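Local coordinates for protein vanadium-dependent bromoperoxidase (Corallina officinalis, PDB 1QHB) that catalyses the bromination of organic substrates with bromide and hydrogen peroxide, using bound vanadate, and works as a dodecamer that also binds calcium, at residues S231-Y236 against S522-P527; F504-V509 against L528-E533. One frame throughout, in Å; residues are numbered along the deposited sequence.

Contact 1: residues S231-Y236 against S522-P527; sequences SEVGPY and SSFPGP
Phe524 lays its ring against the backbone of Gly234, with the CA of the glycine 3.8 Å from the centroid of the Phe524 ring and only 11° off the ring normal, a CH-pi contact over the face. Traced outward, the CB of Phe524 points toward the other loop and comes 4.3 Å from Pro235 CD. CG stands anti to the backbone N (chi1 -178°), which carries the ring out over Gly234 to Val233; CG and CD1 lie close to the glycine CA, CE1 comes nearest to the glycine N, and at the tip CZ meets Val233 CG1, which approaches obliquely, at 3.5 Å. A flat ring can lie over a bare CA and still reach the valine. Glycine suits the place under the ring: its positive phi of 80° would jam a CB against the preceding carbonyl O, and a CB would also collide with Pro235 CD. The contact joins two irregular loops at the surface: one follows helix 208-213, the other runs from strand 519-521 to strand 528-529. No hydrogen bond crosses between them, so apolar packing carries the contact. An alanine in place of Phe524 would probably leave Gly234 CA and Val233 CG1 without the aromatic surface they pack on and open a gap between the loops. On its own side the backbone of Phe524 is held by a side chain: Ser522 OG accepts from Phe524 N at 2.9 Å, an ST turn, and the same hydroxyl is hydrogen-bonded to Glu511. It also lies 3.9 Å from Pro235 CG. Across the way, the carbonyl oxygens of Val233 and Pro235 are both bonded by Lys536 NZ, from helix 530-548.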
loop_
_atom_site.group_PDB
_atom_site.type_symbol
_atom_site.label_atom_id
_atom_site.label_comp_id
_atom_site.label_asym_id
_atom_site.label_seq_id
_atom_site.Cartn_x
_atom_site.Cartn_y
_atom_site.Cartn_z
ATOM N N SER A 231 6.243 18.699 49.613
ATOM C CA SER A 231 5.155 18.658 50.561
ATOM C C SER A 231 5.548 18.641 52.032
ATOM O O SER A 231 4.776 19.134 52.873
ATOM C CB SER A 231 4.252 17.415 50.344
ATOM O OG SER A 231 3.517 17.671 49.153
ATOM N N GLU A 232 6.716 18.100 52.351
ATOM C CA GLU A 232 7.179 18.068 53.732
ATOM C C GLU A 232 8.030 19.227 54.165
ATOM O O GLU A 232 8.419 19.276 55.322
ATOM C CB GLU A 232 7.875 16.709 54.004
ATOM C CG GLU A 232 6.721 15.708 54.097
ATOM C CD GLU A 232 7.039 14.249 54.243
ATOM O OE1 GLU A 232 7.983 13.870 54.948
ATOM O OE2 GLU A 232 6.304 13.424 53.658
ATOM N N VAL A 233 8.211 20.225 53.298
ATOM C CA VAL A 233 9.016 21.381 53.661
ATOM C C VAL A 233 8.129 22.532 54.043
ATOM O O VAL A 233 7.290 22.879 53.202
ATOM C CB VAL A 233 9.870 21.831 52.445
ATOM C CG1 VAL A 233 10.707 23.069 52.799
ATOM C CG2 VAL A 233 10.794 20.705 51.991
ATOM N N GLY A 234 8.296 23.165 55.185
ATOM C CA GLY A 234 7.513 24.380 55.421
ATOM C C GLY A 234 6.101 24.063 55.869
ATOM O O GLY A 234 5.731 22.983 56.350
ATOM N N PRO A 235 5.271 25.093 55.804
ATOM C CA PRO A 235 3.887 24.995 56.214
ATOM C C PRO A 235 3.127 23.917 55.467
ATOM O O PRO A 235 3.463 23.552 54.341
ATOM C CB PRO A 235 3.304 26.372 55.984
ATOM C CG PRO A 235 4.478 27.269 55.797
ATOM C CD PRO A 235 5.595 26.429 55.257
ATOM N N TYR A 236 2.047 23.465 56.103
ATOM C CA TYR A 236 1.234 22.397 55.570
ATOM C C TYR A 236 0.630 22.828 54.237
ATOM O O TYR A 236 0.585 22.054 53.294
ATOM C CB TYR A 236 0.115 22.101 56.598
ATOM C CG TYR A 236 -0.641 20.871 56.144
ATOM C CD1 TYR A 236 -1.574 20.972 55.130
ATOM C CD2 TYR A 236 -0.403 19.628 56.689
ATOM C CE1 TYR A 236 -2.249 19.873 54.650
ATOM C CE2 TYR A 236 -1.109 18.510 56.224
ATOM C CZ TYR A 236 -1.993 18.638 55.202
ATOM O OH TYR A 236 -2.679 17.564 54.688
ATOM N N SER A 522 5.359 33.461 58.106
ATOM C CA SER A 522 5.593 32.176 58.748
ATOM C C SER A 522 6.878 32.159 59.565
ATOM O O SER A 522 7.812 32.899 59.261
ATOM C CB SER A 522 5.711 31.142 57.608
ATOM O OG SER A 522 6.223 29.922 58.087
ATOM N N SER A 523 7.043 31.156 60.429
ATOM C CA SER A 523 8.321 31.072 61.176
ATOM C C SER A 523 9.337 30.312 60.320
ATOM O O SER A 523 10.537 30.351 60.578
ATOM C CB SER A 523 8.143 30.385 62.524
ATOM O OG SER A 523 7.499 29.134 62.273
ATOM N N PHE A 524 8.846 29.567 59.326
ATOM C CA PHE A 524 9.752 28.907 58.391
ATOM C C PHE A 524 10.410 30.014 57.570
ATOM O O PHE A 524 9.790 30.896 56.968
ATOM C CB PHE A 524 8.995 27.933 57.514
ATOM C CG PHE A 524 9.872 27.195 56.558
ATOM C CD1 PHE A 524 10.586 26.086 56.987
ATOM C CD2 PHE A 524 9.978 27.607 55.228
ATOM C CE1 PHE A 524 11.375 25.379 56.099
ATOM C CE2 PHE A 524 10.798 26.927 54.339
ATOM C CZ PHE A 524 11.487 25.803 54.799
ATOM N N PRO A 525 11.725 30.045 57.554
ATOM C CA PRO A 525 12.466 31.056 56.837
ATOM C C PRO A 525 12.238 31.059 55.328
ATOM O O PRO A 525 12.123 32.127 54.705
ATOM C CB PRO A 525 13.926 30.734 57.121
ATOM C CG PRO A 525 13.953 29.700 58.188
ATOM C CD PRO A 525 12.592 29.045 58.245
ATOM N N GLY A 526 12.237 29.879 54.702
ATOM C CA GLY A 526 12.139 29.820 53.239
ATOM C C GLY A 526 13.601 29.689 52.804
ATOM O O GLY A 526 14.476 29.475 53.643
ATOM N N PRO A 527 13.866 29.808 51.527
ATOM C CA PRO A 527 12.822 30.008 50.532
ATOM C C PRO A 527 12.204 28.664 50.189
ATOM O O PRO A 527 12.641 27.583 50.569
ATOM C CB PRO A 527 13.648 30.560 49.353
ATOM C CG PRO A 527 14.876 29.698 49.428
ATOM C CD PRO A 527 15.215 29.698 50.904
#

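Contact 2: residues F504-V509 against L528-E533; sequences FQIDQV and LTVAGE
Ile506 and Leu528 form the tight middle of this contact, each bonded to the other through both its N-H and its C=O, the hydrogen-bonded pair of an antiparallel ladder. Ile506 N gives an almost straight bond of 2.7 Å to Leu528 O (N-H...O 178°), though it sits tilted out of the carbonyl plane, and Leu528 N returns one of 2.9 Å to Ile506 O. As branched aliphatics, their side chains suit the more buried face they share. Ile506 CD1 reaches Val530 CG2, which also lies at the edge of the Phe504 ring, and, 4.2 Å away, the CG of Glu533, while Leu528 CD1 meets the beta-branched Val509 at CG1, 3.8 Å off, crossing it at about a right angle. Two short antiparallel strands, 505-506 and 528-529, make a minimal sheet that leads into helix 530-548. Thr529 is its N-cap: OG1, between the backbone N and the carbonyl carbon (chi1 61°), accepts from Gly532 N at 3.1 Å, a task suited to a small hydroxyl. Val530 N bonds to Phe504 O at 3.2 Å, tying the residue before strand 505-506 to the first of the helix and continuing the ladder by one bond. The opposite face is looser. There Gln505 and Thr529 form the non-hydrogen-bonded pair, with Gln505 CG 4.4 Å from Thr529 CG2, and beyond CG the extended glutamine chain leads away from the threonine. Phe504 and Gln505 also pack on Arg44 of a neighbouring subunit. On the buried side, Glu533 forms a salt bridge with Lys536.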
loop_
_atom_site.group_PDB
_atom_site.type_symbol
_atom_site.label_atom_id
_atom_site.label_comp_id
_atom_site.label_asym_id
_atom_site.label_seq_id
_atom_site.Cartn_x
_atom_site.Cartn_y
_atom_site.Cartn_z
ATOM N N PHE A 504 12.582 28.304 40.486
ATOM C CA PHE A 504 12.673 29.690 40.935
ATOM C C PHE A 504 12.237 29.673 42.400
ATOM O O PHE A 504 11.347 28.870 42.747
ATOM C CB PHE A 504 11.765 30.566 40.103
ATOM C CG PHE A 504 11.627 32.036 40.359
ATOM C CD1 PHE A 504 12.557 32.909 39.875
ATOM C CD2 PHE A 504 10.590 32.541 41.130
ATOM C CE1 PHE A 504 12.429 34.268 40.114
ATOM C CE2 PHE A 504 10.454 33.877 41.401
ATOM C CZ PHE A 504 11.379 34.761 40.873
ATOM N N GLN A 505 12.863 30.503 43.210
ATOM C CA GLN A 505 12.555 30.528 44.629
ATOM C C GLN A 505 11.539 31.595 45.023
ATOM O O GLN A 505 11.348 32.665 44.455
ATOM C CB GLN A 505 13.871 30.707 45.386
ATOM C CG GLN A 505 14.766 29.491 45.204
ATOM C CD GLN A 505 16.144 29.596 45.822
ATOM O OE1 GLN A 505 16.922 28.653 45.721
ATOM N NE2 GLN A 505 16.466 30.705 46.433
ATOM N N ILE A 506 10.744 31.204 46.027
ATOM C CA ILE A 506 9.755 32.041 46.678
ATOM C C ILE A 506 10.325 32.412 48.052
ATOM O O ILE A 506 10.617 31.548 48.893
ATOM C CB ILE A 506 8.407 31.328 46.824
ATOM C CG1 ILE A 506 7.835 30.890 45.450
ATOM C CG2 ILE A 506 7.397 32.238 47.502
ATOM C CD1 ILE A 506 6.694 29.897 45.602
ATOM N N ASP A 507 10.565 33.687 48.255
ATOM C CA ASP A 507 11.163 34.179 49.483
ATOM C C ASP A 507 10.203 34.620 50.580
ATOM O O ASP A 507 10.634 34.704 51.729
ATOM C CB ASP A 507 12.084 35.365 49.139
ATOM C CG ASP A 507 13.179 34.955 48.173
ATOM O OD1 ASP A 507 13.799 33.894 48.399
ATOM O OD2 ASP A 507 13.400 35.699 47.194
ATOM N N GLN A 508 8.953 34.918 50.288
ATOM C CA GLN A 508 7.962 35.337 51.268
ATOM C C GLN A 508 7.064 34.141 51.592
ATOM O O GLN A 508 6.420 33.587 50.687
ATOM C CB GLN A 508 7.084 36.453 50.751
ATOM C CG GLN A 508 7.697 37.801 50.423
ATOM C CD GLN A 508 6.580 38.774 50.039
ATOM O OE1 GLN A 508 5.865 38.593 49.049
ATOM N NE2 GLN A 508 6.417 39.816 50.849
ATOM N N VAL A 509 7.111 33.665 52.812
ATOM C CA VAL A 509 6.362 32.518 53.249
ATOM C C VAL A 509 5.309 32.952 54.246
ATOM O O VAL A 509 5.632 33.573 55.253
ATOM C CB VAL A 509 7.234 31.416 53.860
ATOM C CG1 VAL A 509 6.455 30.116 54.021
ATOM C CG2 VAL A 509 8.441 31.121 52.966
ATOM N N LEU A 528 11.137 28.700 49.431
ATOM C CA LEU A 528 10.473 27.508 48.903
ATOM C C LEU A 528 10.660 27.597 47.396
ATOM O O LEU A 528 11.044 28.673 46.929
ATOM C CB LEU A 528 8.994 27.618 49.280
ATOM C CG LEU A 528 8.691 27.469 50.787
ATOM C CD1 LEU A 528 7.247 27.813 51.078
ATOM C CD2 LEU A 528 8.972 26.037 51.216
ATOM N N THR A 529 10.398 26.570 46.620
ATOM C CA THR A 529 10.514 26.692 45.168
ATOM C C THR A 529 9.095 26.552 44.634
ATOM O O THR A 529 8.244 25.923 45.305
ATOM C CB THR A 529 11.402 25.592 44.547
ATOM O OG1 THR A 529 10.842 24.305 44.821
ATOM C CG2 THR A 529 12.783 25.521 45.184
ATOM N N VAL A 530 8.875 27.021 43.429
ATOM C CA VAL A 530 7.609 26.890 42.742
ATOM C C VAL A 530 7.244 25.431 42.588
ATOM O O VAL A 530 6.099 25.008 42.812
ATOM C CB VAL A 530 7.712 27.574 41.360
ATOM C CG1 VAL A 530 6.471 27.324 40.486
ATOM C CG2 VAL A 530 7.873 29.065 41.534
ATOM N N ALA A 531 8.198 24.577 42.208
ATOM C CA ALA A 531 7.915 23.152 42.018
ATOM C C ALA A 531 7.463 22.512 43.318
ATOM O O ALA A 531 6.543 21.652 43.326
ATOM C CB ALA A 531 9.117 22.377 41.488
ATOM N N GLY A 532 8.175 22.794 44.419
ATOM C CA GLY A 532 7.768 22.155 45.686
ATOM C C GLY A 532 6.416 22.666 46.168
ATOM O O GLY A 532 5.676 21.884 46.733
ATOM N N GLU A 533 6.033 23.936 45.950
ATOM C CA GLU A 533 4.744 24.449 46.365
ATOM C C GLU A 533 3.628 24.017 45.386
ATOM O O GLU A 533 2.448 24.027 45.749
ATOM C CB GLU A 533 4.776 25.978 46.482
ATOM C CG GLU A 533 5.576 26.479 47.698
ATOM C CD GLU A 533 4.982 25.909 48.988
ATOM O OE1 GLU A 533 3.860 26.358 49.359
ATOM O OE2 GLU A 533 5.627 25.006 49.555
#

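Contact 1 is a surface meeting of two loops, whereas contact 2 is partly buried and built on a two-stranded sheet. Their centres lie about 9 Å apart and their segments alternate along the chain, 522-527 running directly into 528-533. The chemistry follows the setting: backbone hydrogen bonds and branched aliphatics bind contact 2, and apolar packing on an aromatic ring carries contact 1. They also touch, through a probable hydrogen bond from Ser522 N to Val509 O and through Pro527 packing on Gln505 and Asp507. Lys536 serves both, reaching the 231-236 loop and the Glu533 carboxylate. Neither lies near the vanadate or calcium site.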